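Local structure of sterol regulatory element-binding protein cleavage-activating protein (Schizosaccharomyces pombe, 4YHC) at residues A[28-33]-A[452-457]; A[285-289]-A[301-307]; A[308-314]-A[334-339]; A[367-371]-A[434-438]. The protein escorts sre1, the fission yeast SREBP, for its processing when sterol or oxygen is low, and is represented here by its WD40 domain. The protein carries 9 engineered substitutions. One frame throughout, in Å; residues are numbered along the deposited sequence.

How the interactions relate
Interactions 1 and 2 are mostly buried, whereas interaction 3 is partly exposed and interaction 4 lies on the surface. Interactions 2 and 3 touch and share one mixed sheet: 285-289 and 301-307 form an antiparallel hairpin with tyrosine and phenylalanine rings on it, while 308-314 and 334-339 pair in parallel nearer the rim. Some 32 Å from the centre of interaction 2, interaction 1 joins a loop near the N-terminal end to a turn near the C-terminal end through backbone and amide bonds. Interaction 4 packs against it, A436 and P438 meeting G454 and L453, but relies on a salt bridge and water. Interaction 2 combines a backbone ladder with aromatic packing, whereas charge appears in interaction 4.

Interaction 1 of 4, residues A[28-33]-A[452-457]; sequences HHQLDI and VLGNYV
One face of the H28 imidazole is covered by Y456, whose CZ lies over the centre of the H28 ring. The two planes are inclined at 44°, and the closest approach is H28 CD2 to Y456 CE2 at 3.5 Å. At the edge of the Y456 ring, in its plane, sits L453 O, while N455 O lies at the edge of the H29 ring. Between the histidines and the turn, H29 O is gripped twice: N455 ND2 reaches it at 2.8 Å, almost in line with the carbonyl bond and in the plane of the N455 amide, and H28 ND1 comes from above the carbonyl plane at 3.2 Å. The N455 amide reaches H29 O because its CG is tucked between the backbone N and the carbonyl carbon (chi1 54°). The turn itself sets N455 CB 3.2 Å from L31 O. A longer bond, H29 N to N455 O at 3.3 Å, runs the other way, so backbone and side chain of N455 together hold H29. Further on, I33 N binds G454 O at 2.8 Å, nearly straight at 175°. G454 belongs to the type II' turn from L453 to Y456, and its positive phi suits a glycine. I33 CD1 packs on V457 CG1 at 3.7 Å, and I33 also meets V452. H29 NE2 and ND1 are hydrogen-bonded to the hydroxyls of S47, on strand 44-49, and S53, just before strand 54-58. The contact joins the loop entering strand 33-38 to the turn between strands 448-453 and 456-462, beside the Velcro-like closure of the propeller, where N-terminal strand 20-24 lies outermost next to 456-462.

Interaction 2 of 4, residues A[285-289]-A[301-307]; sequences SSISF and YYYYGNE
Y304 pushes the edge of its ring toward the face of F289 in an offset edge-to-face pair, planes 67° apart, with Y304 CE1 3.4 Å from F289 CE2. The other corner of that ring edge, Y304 CD1, settles 3.4 Å from I287 O. Both rings also meet F258, and an alanine in place of Y304 would probably open a gap beside F258 and leave F289 without the edge that meets its face. The segments form an antiparallel beta hairpin within a sheet of the WD40 propeller. I287 with Y304 and F289 with Y302 are hydrogen-bonded pairs, the shortest bond being F289 N to Y302 O at 2.7 Å, while S288 with Y303 is the non-hydrogen-bonded pair between them. On the face of S288 and Y303, the Y303 ring leans across to the serine strand, its CG opposite the backbone N (chi1 173°). S288 OG fits against its edge, 3.4 Å from Y303 CD1, and S286 CB fills the space next to it, 3.4 Å from Y303 CE1; the two serine hydroxyls are bonded to G361 and S273. Just past the strand, G305 has backbone angles at which a CB would press on the carbonyl before it and on S285 O and S286 CB.

Interaction 3 of 4, residues A[308-314]-A[334-339]; sequences SNESYII and LASLTF. Engineered in segment 308-314: S308 (natural residue Cys). Engineered in segment 334-339: S336 (natural residue Cys).
L337 N gives Y312 O a hydrogen bond of 2.9 Å, the shortest sound bond of the contact, arriving nearly in line with the carbonyl at a C=O...N angle of 174°. It belongs to a short parallel beta pairing, in which the segments 311-314 and 335-337 run at 41° to each other, within the branched mixed sheet that also holds 281-292. S311 pairs with A335 and Y312 with S336. A weak bond from A335 N to E310 O, 3.3 Å long, opens the ladder; the bond from Y312 N to A335 O is less certain, since the position of that oxygen is doubtful.

The Y312 ring dominates one face of this pairing. Its CG sits between the backbone N and the carbonyl carbon (chi1 62°), which brings the ring alongside the neighbouring strand. There S336 CA lies over a ring face, 4.1 Å from the centroid, as a CH-pi contact, and L334 CB touches the ring edge, 3.9 Å from Y312 CD2. S336 is an engineered serine where the natural residue is cysteine. A glycine replacing Y312 would probably strip S336 CA of its aromatic partner and leave L334 with less apolar cover. L334 CD2 also rests against E310 O at 3.3 Å.

On the opposite face S311 OG is touched by L337 CD1 at 3.4 Å. Beyond the pairing, F339, stacked on H256, leans back to the first strand: its CE1 is 3.8 Å from I313 CG2 and its CZ is 3.3 Å from I314 O.

Interaction 4 of 4, residues A[367-371]-A[434-438]; sequences MRRKS and IIADP
P438 makes the more closely packed side of this contact, its CG resting on the backbone carbonyl of M367, with P438 CG 3.6 Å from M367 O. The buried M367 side chain packs onto W410, I451 and L453, and P438 also touches L453, so this end merges with the interior between strand 363-374 and the last sheet of the propeller. The other end is polar and open to solvent. R369 reaches out to the loop, its CG opposite the backbone N (chi1 -171°) and its chain bent at chi3, which brings NH2 up to D437. There it forms a salt bridge, R369 NH2 to D437 OD1 being 2.9 Å, and the carboxylate oxygen is approached nearly along its C-O bond. The guanidinium and carboxylate planes stand 33° apart. A weak bond links R369 NH2 to A436 O at 3.1 Å. One water accepts from R369 NH2 at 3.0 Å and donates to I434 O and to A436 O, the latter at 2.7 Å, filling in between arginine and backbone. With a single nitrogen meeting a single carboxylate oxygen beside a bound water, and D437 exposed, the ion pair is probably partly screened by solvent.

Interaction 1 of 4, residues A[28-33]-A[452-457]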
loop_
_atom_site.group_PDB
_atom_site.type_symbol
_atom_site.label_atom_id
_atom_site.label_comp_id
_atom_site.label_asym_id
_atom_site.label_seq_id
_atom_site.Cartn_x
_atom_site.Cartn_y
_atom_site.Cartn_z
ATOM N N HIS A 28 20.108 -0.759 8.996
ATOM C CA HIS A 28 20.244 -0.622 7.546
ATOM C C HIS A 28 20.901 -1.813 6.858
ATOM O O HIS A 28 21.349 -2.722 7.485
ATOM C CB HIS A 28 21.003 0.658 7.209
ATOM C CG HIS A 28 22.381 0.692 7.762
ATOM N ND1 HIS A 28 23.453 0.090 7.127
ATOM C CD2 HIS A 28 22.869 1.243 8.899
ATOM C CE1 HIS A 28 24.542 0.257 7.855
ATOM N NE2 HIS A 28 24.217 0.960 8.932
ATOM N N HIS A 29 20.913 -1.778 5.543
ATOM C CA HIS A 29 21.390 -2.867 4.705
ATOM C C HIS A 29 22.785 -2.464 4.208
ATOM O O HIS A 29 23.142 -1.289 4.283
ATOM C CB HIS A 29 20.502 -3.011 3.493
ATOM C CG HIS A 29 19.138 -3.519 3.801
ATOM N ND1 HIS A 29 18.747 -4.803 3.520
ATOM C CD2 HIS A 29 18.048 -2.904 4.344
ATOM C CE1 HIS A 29 17.486 -4.976 3.878
ATOM N NE2 HIS A 29 17.027 -3.824 4.347
ATOM N N GLN A 30 23.524 -3.425 3.678
ATOM C CA GLN A 30 24.873 -3.139 3.156
ATOM C C GLN A 30 24.832 -2.697 1.744
ATOM O O GLN A 30 25.734 -2.004 1.343
ATOM C CB GLN A 30 25.815 -4.341 3.285
ATOM C CG GLN A 30 26.914 -4.119 4.310
ATOM C CD GLN A 30 26.364 -3.926 5.698
ATOM O OE1 GLN A 30 25.624 -4.764 6.188
ATOM N NE2 GLN A 30 26.724 -2.829 6.340
ATOM N N LEU A 31 23.808 -3.102 0.983
ATOM C CA LEU A 31 23.545 -2.559 -0.354
ATOM C C LEU A 31 22.201 -1.769 -0.425
ATOM O O LEU A 31 21.436 -1.797 0.498
ATOM C CB LEU A 31 23.512 -3.714 -1.361
ATOM C CG LEU A 31 24.830 -4.236 -1.968
ATOM C CD1 LEU A 31 25.041 -3.762 -3.405
ATOM C CD2 LEU A 31 26.032 -3.841 -1.153
ATOM N N ASP A 32 21.919 -1.108 -1.538
ATOM C CA ASP A 32 20.711 -0.306 -1.650
ATOM C C ASP A 32 19.460 -1.150 -1.429
ATOM O O ASP A 32 19.407 -2.367 -1.794
ATOM C CB ASP A 32 20.613 0.354 -3.020
ATOM C CG ASP A 32 21.439 1.668 -3.114
ATOM O OD1 ASP A 32 22.091 2.077 -2.107
ATOM O OD2 ASP A 32 21.388 2.307 -4.199
ATOM N N ILE A 33 18.454 -0.513 -0.837
ATOM C CA ILE A 33 17.177 -1.167 -0.682
ATOM C C ILE A 33 16.446 -1.210 -2.021
ATOM O O ILE A 33 16.251 -0.196 -2.700
ATOM C CB ILE A 33 16.352 -0.525 0.431
ATOM C CG1 ILE A 33 17.030 -0.785 1.785
ATOM C CG2 ILE A 33 14.965 -1.113 0.429
ATOM C CD1 ILE A 33 16.569 0.071 2.943
ATOM N N VAL A 452 12.889 5.398 1.229
ATOM C CA VAL A 452 14.216 4.783 1.116
ATOM C C VAL A 452 15.238 5.827 0.656
ATOM O O VAL A 452 15.002 6.610 -0.276
ATOM C CB VAL A 452 14.200 3.584 0.152
ATOM C CG1 VAL A 452 15.605 3.079 -0.199
ATOM C CG2 VAL A 452 13.420 2.424 0.777
ATOM N N LEU A 453 16.381 5.812 1.309
ATOM C CA LEU A 453 17.520 6.681 0.955
ATOM C C LEU A 453 18.709 5.782 0.752
ATOM O O LEU A 453 19.453 5.506 1.705
ATOM C CB LEU A 453 17.788 7.623 2.125
ATOM C CG LEU A 453 17.085 8.971 2.137
ATOM C CD1 LEU A 453 15.911 9.178 1.215
ATOM C CD2 LEU A 453 16.772 9.447 3.567
ATOM N N GLY A 454 18.838 5.200 -0.447
ATOM C CA GLY A 454 19.891 4.182 -0.626
ATOM C C GLY A 454 19.762 2.917 0.187
ATOM O O GLY A 454 18.864 2.107 -0.046
ATOM N N ASN A 455 20.634 2.732 1.167
ATOM C CA ASN A 455 20.525 1.575 2.017
ATOM C C ASN A 455 19.931 1.879 3.368
ATOM O O ASN A 455 19.941 1.042 4.216
ATOM C CB ASN A 455 21.872 0.886 2.164
ATOM C CG ASN A 455 22.939 1.813 2.618
ATOM O OD1 ASN A 455 23.004 2.955 2.166
ATOM N ND2 ASN A 455 23.737 1.369 3.574
ATOM N N TYR A 456 19.378 3.078 3.535
ATOM C CA TYR A 456 18.718 3.477 4.760
ATOM C C TYR A 456 17.251 3.703 4.480
ATOM O O TYR A 456 16.876 3.875 3.332
ATOM C CB TYR A 456 19.303 4.794 5.252
ATOM C CG TYR A 456 20.788 4.668 5.586
ATOM C CD1 TYR A 456 21.760 4.895 4.603
ATOM C CD2 TYR A 456 21.224 4.332 6.883
ATOM C CE1 TYR A 456 23.132 4.766 4.884
ATOM C CE2 TYR A 456 22.616 4.241 7.182
ATOM C CZ TYR A 456 23.564 4.444 6.160
ATOM O OH TYR A 456 24.951 4.366 6.335
ATOM N N VAL A 457 16.460 3.771 5.540
ATOM C CA VAL A 457 15.127 4.298 5.454
ATOM C C VAL A 457 14.847 5.447 6.444
ATOM O O VAL A 457 15.226 5.365 7.599
ATOM C CB VAL A 457 13.993 3.209 5.335
ATOM C CG1 VAL A 457 14.449 1.753 5.438
ATOM C CG2 VAL A 457 12.701 3.573 6.013
HETATM O O HOH W 1 17.532 2.197 -2.684
#

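Interaction 2 of 4, residues A[285-289]-A[301-307]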
loop_
_atom_site.group_PDB
_atom_site.type_symbol
_atom_site.label_atom_id
_atom_site.label_comp_id
_atom_site.label_asym_id
_atom_site.label_seq_id
_atom_site.Cartn_x
_atom_site.Cartn_y
_atom_site.Cartn_z
ATOM N N SER A 285 -14.532 10.813 4.982
ATOM C CA SER A 285 -14.542 12.252 4.950
ATOM C C SER A 285 -13.916 12.796 3.646
ATOM O O SER A 285 -14.169 13.952 3.314
ATOM C CB SER A 285 -13.725 12.849 6.100
ATOM O OG SER A 285 -14.281 12.519 7.361
ATOM N N SER A 286 -13.118 11.985 2.957
ATOM C CA SER A 286 -12.341 12.426 1.737
ATOM C C SER A 286 -11.791 11.267 0.974
ATOM O O SER A 286 -11.706 10.157 1.539
ATOM C CB SER A 286 -11.209 13.395 2.018
ATOM O OG SER A 286 -10.149 12.846 2.789
ATOM N N ILE A 287 -11.491 11.485 -0.319
ATOM C CA ILE A 287 -10.868 10.449 -1.140
ATOM C C ILE A 287 -9.692 11.126 -1.805
ATOM O O ILE A 287 -9.846 12.263 -2.320
ATOM C CB ILE A 287 -11.818 9.966 -2.234
ATOM C CG1 ILE A 287 -13.177 9.633 -1.668
ATOM C CG2 ILE A 287 -11.222 8.775 -3.001
ATOM C CD1 ILE A 287 -14.209 9.261 -2.731
ATOM N N SER A 288 -8.572 10.422 -1.908
ATOM C CA SER A 288 -7.346 10.946 -2.554
ATOM C C SER A 288 -6.850 9.905 -3.501
ATOM O O SER A 288 -6.803 8.666 -3.157
ATOM C CB SER A 288 -6.241 11.190 -1.573
ATOM O OG SER A 288 -6.539 12.151 -0.603
ATOM N N PHE A 289 -6.447 10.377 -4.688
ATOM C CA PHE A 289 -5.827 9.518 -5.724
ATOM C C PHE A 289 -4.402 10.001 -5.915
ATOM O O PHE A 289 -4.159 11.227 -5.866
ATOM C CB PHE A 289 -6.493 9.622 -7.105
ATOM C CG PHE A 289 -7.915 9.252 -7.157
ATOM C CD1 PHE A 289 -8.423 8.191 -6.399
ATOM C CD2 PHE A 289 -8.775 9.894 -7.995
ATOM C CE1 PHE A 289 -9.764 7.825 -6.458
ATOM C CE2 PHE A 289 -10.111 9.519 -8.064
ATOM C CZ PHE A 289 -10.617 8.501 -7.243
ATOM N N TYR A 301 -1.555 14.316 -7.290
ATOM C CA TYR A 301 -2.444 13.971 -6.158
ATOM C C TYR A 301 -3.732 14.732 -6.312
ATOM O O TYR A 301 -3.729 15.954 -6.433
ATOM C CB TYR A 301 -1.785 14.297 -4.831
ATOM C CG TYR A 301 -0.540 13.496 -4.594
ATOM C CD1 TYR A 301 0.688 13.910 -5.104
ATOM C CD2 TYR A 301 -0.599 12.326 -3.820
ATOM C CE1 TYR A 301 1.842 13.173 -4.881
ATOM C CE2 TYR A 301 0.530 11.582 -3.600
ATOM C CZ TYR A 301 1.762 12.018 -4.105
ATOM O OH TYR A 301 2.829 11.226 -3.919
ATOM N N TYR A 302 -4.825 13.989 -6.479
ATOM C CA TYR A 302 -6.137 14.569 -6.526
ATOM C C TYR A 302 -6.820 14.238 -5.207
ATOM O O TYR A 302 -6.835 13.038 -4.784
ATOM C CB TYR A 302 -6.930 13.956 -7.661
ATOM C CG TYR A 302 -6.682 14.518 -9.026
ATOM C CD1 TYR A 302 -5.407 14.610 -9.541
ATOM C CD2 TYR A 302 -7.746 14.904 -9.831
ATOM C CE1 TYR A 302 -5.179 15.083 -10.825
ATOM C CE2 TYR A 302 -7.535 15.409 -11.118
ATOM C CZ TYR A 302 -6.248 15.486 -11.596
ATOM O OH TYR A 302 -6.070 15.896 -12.846
ATOM N N TYR A 303 -7.289 15.268 -4.556
ATOM C CA TYR A 303 -7.979 15.203 -3.273
ATOM C C TYR A 303 -9.417 15.703 -3.438
ATOM O O TYR A 303 -9.665 16.852 -3.958
ATOM C CB TYR A 303 -7.240 16.073 -2.252
ATOM C CG TYR A 303 -7.958 16.210 -0.936
ATOM C CD1 TYR A 303 -7.853 15.204 0.061
ATOM C CD2 TYR A 303 -8.728 17.329 -0.655
ATOM C CE1 TYR A 303 -8.522 15.333 1.285
ATOM C CE2 TYR A 303 -9.377 17.481 0.556
ATOM C CZ TYR A 303 -9.247 16.478 1.528
ATOM O OH TYR A 303 -9.923 16.618 2.704
ATOM N N TYR A 304 -10.367 14.872 -3.024
ATOM C CA TYR A 304 -11.783 15.207 -3.091
ATOM C C TYR A 304 -12.385 15.282 -1.695
ATOM O O TYR A 304 -12.251 14.350 -0.907
ATOM C CB TYR A 304 -12.553 14.158 -3.895
ATOM C CG TYR A 304 -12.006 13.867 -5.271
ATOM C CD1 TYR A 304 -11.047 12.886 -5.462
ATOM C CD2 TYR A 304 -12.464 14.558 -6.382
ATOM C CE1 TYR A 304 -10.550 12.610 -6.719
ATOM C CE2 TYR A 304 -11.974 14.289 -7.643
ATOM C CZ TYR A 304 -11.017 13.314 -7.805
ATOM O OH TYR A 304 -10.523 13.038 -9.055
ATOM N N GLY A 305 -13.059 16.385 -1.395
ATOM C CA GLY A 305 -13.776 16.500 -0.139
ATOM C C GLY A 305 -13.681 17.837 0.563
ATOM O O GLY A 305 -12.739 18.599 0.360
ATOM N N ASN A 306 -14.671 18.111 1.404
ATOM C CA ASN A 306 -14.670 19.296 2.247
ATOM C C ASN A 306 -14.006 18.983 3.581
ATOM O O ASN A 306 -13.813 19.869 4.411
ATOM C CB ASN A 306 -16.095 19.799 2.471
ATOM C CG ASN A 306 -16.885 19.905 1.183
ATOM O OD1 ASN A 306 -16.482 19.376 0.149
ATOM N ND2 ASN A 306 -18.019 20.595 1.239
ATOM N N GLU A 307 -13.665 17.710 3.772
ATOM C CA GLU A 307 -12.947 17.244 4.959
ATOM C C GLU A 307 -13.860 16.900 6.136
ATOM O O GLU A 307 -15.059 17.183 6.114
ATOM C CB GLU A 307 -11.877 18.253 5.385
ATOM C CG GLU A 307 -11.104 17.861 6.637
ATOM C CD GLU A 307 -10.550 16.450 6.574
ATOM O OE1 GLU A 307 -9.898 16.027 7.549
ATOM O OE2 GLU A 307 -10.766 15.763 5.555
HETATM O O HOH W 2 -16.395 15.507 2.615
#

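Interaction 3 of 4, residues A[308-314]-A[334-339]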
loop_
_atom_site.group_PDB
_atom_site.type_symbol
_atom_site.label_atom_id
_atom_site.label_comp_id
_atom_site.label_asym_id
_atom_site.label_seq_id
_atom_site.Cartn_x
_atom_site.Cartn_y
_atom_site.Cartn_z
ATOM N N SER A 308 -13.268 16.282 7.156
ATOM C CA SER A 308 -13.976 15.810 8.344
ATOM C C SER A 308 -15.013 16.799 8.873
ATOM O O SER A 308 -16.147 16.840 8.397
ATOM C CB SER A 308 -12.967 15.457 9.445
ATOM O OG SER A 308 -13.558 15.482 10.733
ATOM N N ASN A 309 -14.626 17.582 9.874
ATOM C CA ASN A 309 -15.530 18.568 10.441
ATOM C C ASN A 309 -16.195 19.375 9.335
ATOM O O ASN A 309 -15.718 20.447 8.961
ATOM C CB ASN A 309 -14.786 19.495 11.400
ATOM C CG ASN A 309 -15.675 20.584 11.961
ATOM O OD1 ASN A 309 -16.878 20.614 11.702
ATOM N ND2 ASN A 309 -15.087 21.489 12.734
ATOM N N GLU A 310 -17.295 18.849 8.811
ATOM C CA GLU A 310 -18.000 19.490 7.712
ATOM C C GLU A 310 -19.012 18.539 7.092
ATOM O O GLU A 310 -20.219 18.730 7.219
ATOM C CB GLU A 310 -17.008 19.941 6.638
ATOM C CG GLU A 310 -16.705 21.429 6.643
ATOM C CD GLU A 310 -15.336 21.746 6.072
ATOM O OE1 GLU A 310 -14.331 21.504 6.772
ATOM O OE2 GLU A 310 -15.263 22.234 4.927
ATOM N N SER A 311 -18.506 17.514 6.416
ATOM C CA SER A 311 -19.355 16.592 5.682
ATOM C C SER A 311 -18.666 15.253 5.451
ATOM O O SER A 311 -17.541 15.039 5.894
ATOM C CB SER A 311 -19.731 17.204 4.337
ATOM O OG SER A 311 -18.574 17.680 3.674
ATOM N N TYR A 312 -19.353 14.358 4.749
ATOM C CA TYR A 312 -18.797 13.057 4.415
ATOM C C TYR A 312 -19.375 12.568 3.143
ATOM O O TYR A 312 -20.342 13.101 2.650
ATOM C CB TYR A 312 -19.128 12.039 5.531
ATOM C CG TYR A 312 -20.580 11.794 5.746
ATOM C CD1 TYR A 312 -21.251 10.812 5.059
ATOM C CD2 TYR A 312 -21.295 12.550 6.691
ATOM C CE1 TYR A 312 -22.602 10.577 5.262
ATOM C CE2 TYR A 312 -22.643 12.309 6.931
ATOM C CZ TYR A 312 -23.285 11.350 6.219
ATOM O OH TYR A 312 -24.604 11.132 6.442
ATOM N N ILE A 313 -18.829 11.480 2.657
ATOM C CA ILE A 313 -19.215 10.880 1.416
ATOM C C ILE A 313 -19.549 9.494 1.723
ATOM O O ILE A 313 -18.760 8.811 2.453
ATOM C CB ILE A 313 -17.937 10.905 0.541
ATOM C CG1 ILE A 313 -17.497 12.340 0.304
ATOM C CG2 ILE A 313 -18.050 10.142 -0.746
ATOM C CD1 ILE A 313 -16.012 12.450 -0.055
ATOM N N ILE A 314 -20.633 8.992 1.137
ATOM C CA ILE A 314 -20.960 7.618 1.209
ATOM C C ILE A 314 -20.343 6.931 0.012
ATOM O O ILE A 314 -20.834 7.128 -1.092
ATOM C CB ILE A 314 -22.498 7.405 1.197
ATOM C CG1 ILE A 314 -23.129 7.953 2.456
ATOM C CG2 ILE A 314 -22.856 5.945 0.989
ATOM C CD1 ILE A 314 -24.633 8.179 2.313
ATOM N N LEU A 334 -23.477 16.584 10.485
ATOM C CA LEU A 334 -22.735 16.668 9.203
ATOM C C LEU A 334 -23.561 16.484 7.929
ATOM O O LEU A 334 -24.523 15.717 7.878
ATOM C CB LEU A 334 -21.604 15.615 9.155
ATOM C CG LEU A 334 -20.409 15.748 10.071
ATOM C CD1 LEU A 334 -19.286 14.855 9.549
ATOM C CD2 LEU A 334 -19.966 17.193 10.178
ATOM N N ALA A 335 -23.085 17.127 6.870
ATOM C CA ALA A 335 -23.712 17.049 5.553
ATOM C C ALA A 335 -23.203 15.852 4.735
ATOM O O ALA A 335 -22.043 15.690 4.583
ATOM C CB ALA A 335 -23.425 18.328 4.810
ATOM N N SER A 336 -24.106 15.021 4.264
ATOM C CA SER A 336 -23.834 13.987 3.275
ATOM C C SER A 336 -23.677 14.557 1.864
ATOM O O SER A 336 -24.578 15.192 1.373
ATOM C CB SER A 336 -25.021 13.080 3.288
ATOM O OG SER A 336 -24.718 11.908 2.626
ATOM N N LEU A 337 -22.544 14.357 1.212
ATOM C CA LEU A 337 -22.325 14.921 -0.145
ATOM C C LEU A 337 -22.559 13.924 -1.246
ATOM O O LEU A 337 -22.253 12.747 -1.089
ATOM C CB LEU A 337 -20.911 15.344 -0.289
ATOM C CG LEU A 337 -20.423 16.408 0.646
ATOM C CD1 LEU A 337 -18.911 16.561 0.492
ATOM C CD2 LEU A 337 -21.131 17.733 0.399
ATOM N N THR A 338 -23.097 14.397 -2.373
ATOM C CA THR A 338 -23.126 13.604 -3.593
ATOM C C THR A 338 -21.768 13.605 -4.250
ATOM O O THR A 338 -20.943 14.489 -3.994
ATOM C CB THR A 338 -24.127 14.163 -4.631
ATOM O OG1 THR A 338 -23.678 15.463 -5.029
ATOM C CG2 THR A 338 -25.513 14.254 -4.014
ATOM N N PHE A 339 -21.569 12.636 -5.127
ATOM C CA PHE A 339 -20.318 12.507 -5.842
ATOM C C PHE A 339 -20.095 13.737 -6.673
ATOM O O PHE A 339 -19.003 14.308 -6.647
ATOM C CB PHE A 339 -20.244 11.211 -6.672
ATOM C CG PHE A 339 -20.151 9.955 -5.823
ATOM C CD1 PHE A 339 -19.163 9.813 -4.873
ATOM C CD2 PHE A 339 -21.055 8.933 -5.977
ATOM C CE1 PHE A 339 -19.108 8.705 -4.056
ATOM C CE2 PHE A 339 -20.984 7.813 -5.191
ATOM C CZ PHE A 339 -20.020 7.704 -4.211
#

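Interaction 4 of 4, residues A[367-371]-A[434-438]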
loop_
_atom_site.group_PDB
_atom_site.type_symbol
_atom_site.label_atom_id
_atom_site.label_comp_id
_atom_site.label_asym_id
_atom_site.label_seq_id
_atom_site.Cartn_x
_atom_site.Cartn_y
_atom_site.Cartn_z
ATOM N N MET A 367 10.843 14.080 -0.286
ATOM C CA MET A 367 12.227 14.426 -0.056
ATOM C C MET A 367 12.942 14.670 -1.401
ATOM O O MET A 367 12.763 13.889 -2.341
ATOM C CB MET A 367 12.953 13.289 0.659
ATOM C CG MET A 367 12.558 13.089 2.102
ATOM S SD MET A 367 13.703 12.021 3.025
ATOM C CE MET A 367 15.170 13.042 3.125
ATOM N N ARG A 368 13.787 15.685 -1.463
ATOM C CA ARG A 368 14.701 15.915 -2.642
ATOM C C ARG A 368 16.078 16.347 -2.189
ATOM O O ARG A 368 16.188 17.097 -1.201
ATOM C CB ARG A 368 14.217 16.991 -3.600
ATOM C CG ARG A 368 13.576 18.185 -2.967
ATOM C CD ARG A 368 13.039 19.109 -4.046
ATOM N NE ARG A 368 14.097 19.826 -4.687
ATOM C CZ ARG A 368 14.426 21.081 -4.409
ATOM N NH1 ARG A 368 13.755 21.807 -3.506
ATOM N NH2 ARG A 368 15.436 21.617 -5.060
ATOM N N ARG A 369 17.099 15.848 -2.869
ATOM C CA ARG A 369 18.453 16.295 -2.589
ATOM C C ARG A 369 18.642 17.599 -3.375
ATOM O O ARG A 369 18.625 17.541 -4.553
ATOM C CB ARG A 369 19.505 15.227 -2.948
ATOM C CG ARG A 369 20.913 15.615 -2.438
ATOM C CD ARG A 369 22.075 14.926 -3.098
ATOM N NE ARG A 369 21.734 13.583 -3.422
ATOM C CZ ARG A 369 21.396 13.175 -4.624
ATOM N NH1 ARG A 369 21.405 14.019 -5.653
ATOM N NH2 ARG A 369 21.047 11.911 -4.796
ATOM N N LYS A 370 18.739 18.754 -2.704
ATOM C CA LYS A 370 19.053 20.049 -3.329
ATOM C C LYS A 370 20.487 20.173 -3.816
ATOM O O LYS A 370 20.710 20.718 -4.864
ATOM C CB LYS A 370 18.844 21.199 -2.369
ATOM C CG LYS A 370 17.387 21.486 -2.093
ATOM C CD LYS A 370 17.215 22.825 -1.389
ATOM C CE LYS A 370 17.265 22.695 0.105
ATOM N NZ LYS A 370 17.019 24.028 0.663
ATOM N N SER A 371 21.456 19.664 -3.060
ATOM C CA SER A 371 22.865 19.910 -3.375
ATOM C C SER A 371 23.812 18.992 -2.627
ATOM O O SER A 371 23.474 18.406 -1.594
ATOM C CB SER A 371 23.249 21.345 -3.023
ATOM O OG SER A 371 23.315 21.498 -1.598
ATOM N N ILE A 434 24.837 8.645 1.841
ATOM C CA ILE A 434 23.776 8.347 0.889
ATOM C C ILE A 434 24.173 8.775 -0.501
ATOM O O ILE A 434 24.351 9.926 -0.750
ATOM C CB ILE A 434 22.460 9.012 1.307
ATOM C CG1 ILE A 434 22.005 8.396 2.638
ATOM C CG2 ILE A 434 21.362 8.740 0.282
ATOM C CD1 ILE A 434 21.130 9.313 3.463
ATOM N N ILE A 435 24.269 7.847 -1.446
ATOM C CA ILE A 435 24.566 8.282 -2.849
ATOM C C ILE A 435 23.378 8.101 -3.827
ATOM O O ILE A 435 23.394 8.608 -4.940
ATOM C CB ILE A 435 25.896 7.708 -3.399
ATOM C CG1 ILE A 435 26.029 6.210 -3.113
ATOM C CG2 ILE A 435 27.064 8.494 -2.798
ATOM C CD1 ILE A 435 26.342 5.839 -1.670
ATOM N N ALA A 436 22.300 7.498 -3.362
ATOM C CA ALA A 436 21.163 7.251 -4.213
ATOM C C ALA A 436 20.190 8.433 -4.253
ATOM O O ALA A 436 20.125 9.280 -3.352
ATOM C CB ALA A 436 20.450 5.982 -3.758
ATOM N N ASP A 437 19.407 8.485 -5.308
ATOM C CA ASP A 437 18.218 9.309 -5.320
ATOM C C ASP A 437 17.191 8.602 -4.390
ATOM O O ASP A 437 17.216 7.415 -4.275
ATOM C CB ASP A 437 17.704 9.409 -6.744
ATOM C CG ASP A 437 18.568 10.320 -7.612
ATOM O OD1 ASP A 437 19.449 11.063 -7.081
ATOM O OD2 ASP A 437 18.320 10.320 -8.824
ATOM N N PRO A 438 16.287 9.349 -3.772
ATOM C CA PRO A 438 15.309 8.787 -2.828
ATOM C C PRO A 438 14.295 7.919 -3.503
ATOM O O PRO A 438 14.046 8.111 -4.649
ATOM C CB PRO A 438 14.655 10.016 -2.236
ATOM C CG PRO A 438 14.921 11.119 -3.170
ATOM C CD PRO A 438 16.158 10.803 -3.889
HETATM O O HOH W 3 22.170 10.708 -2.306
#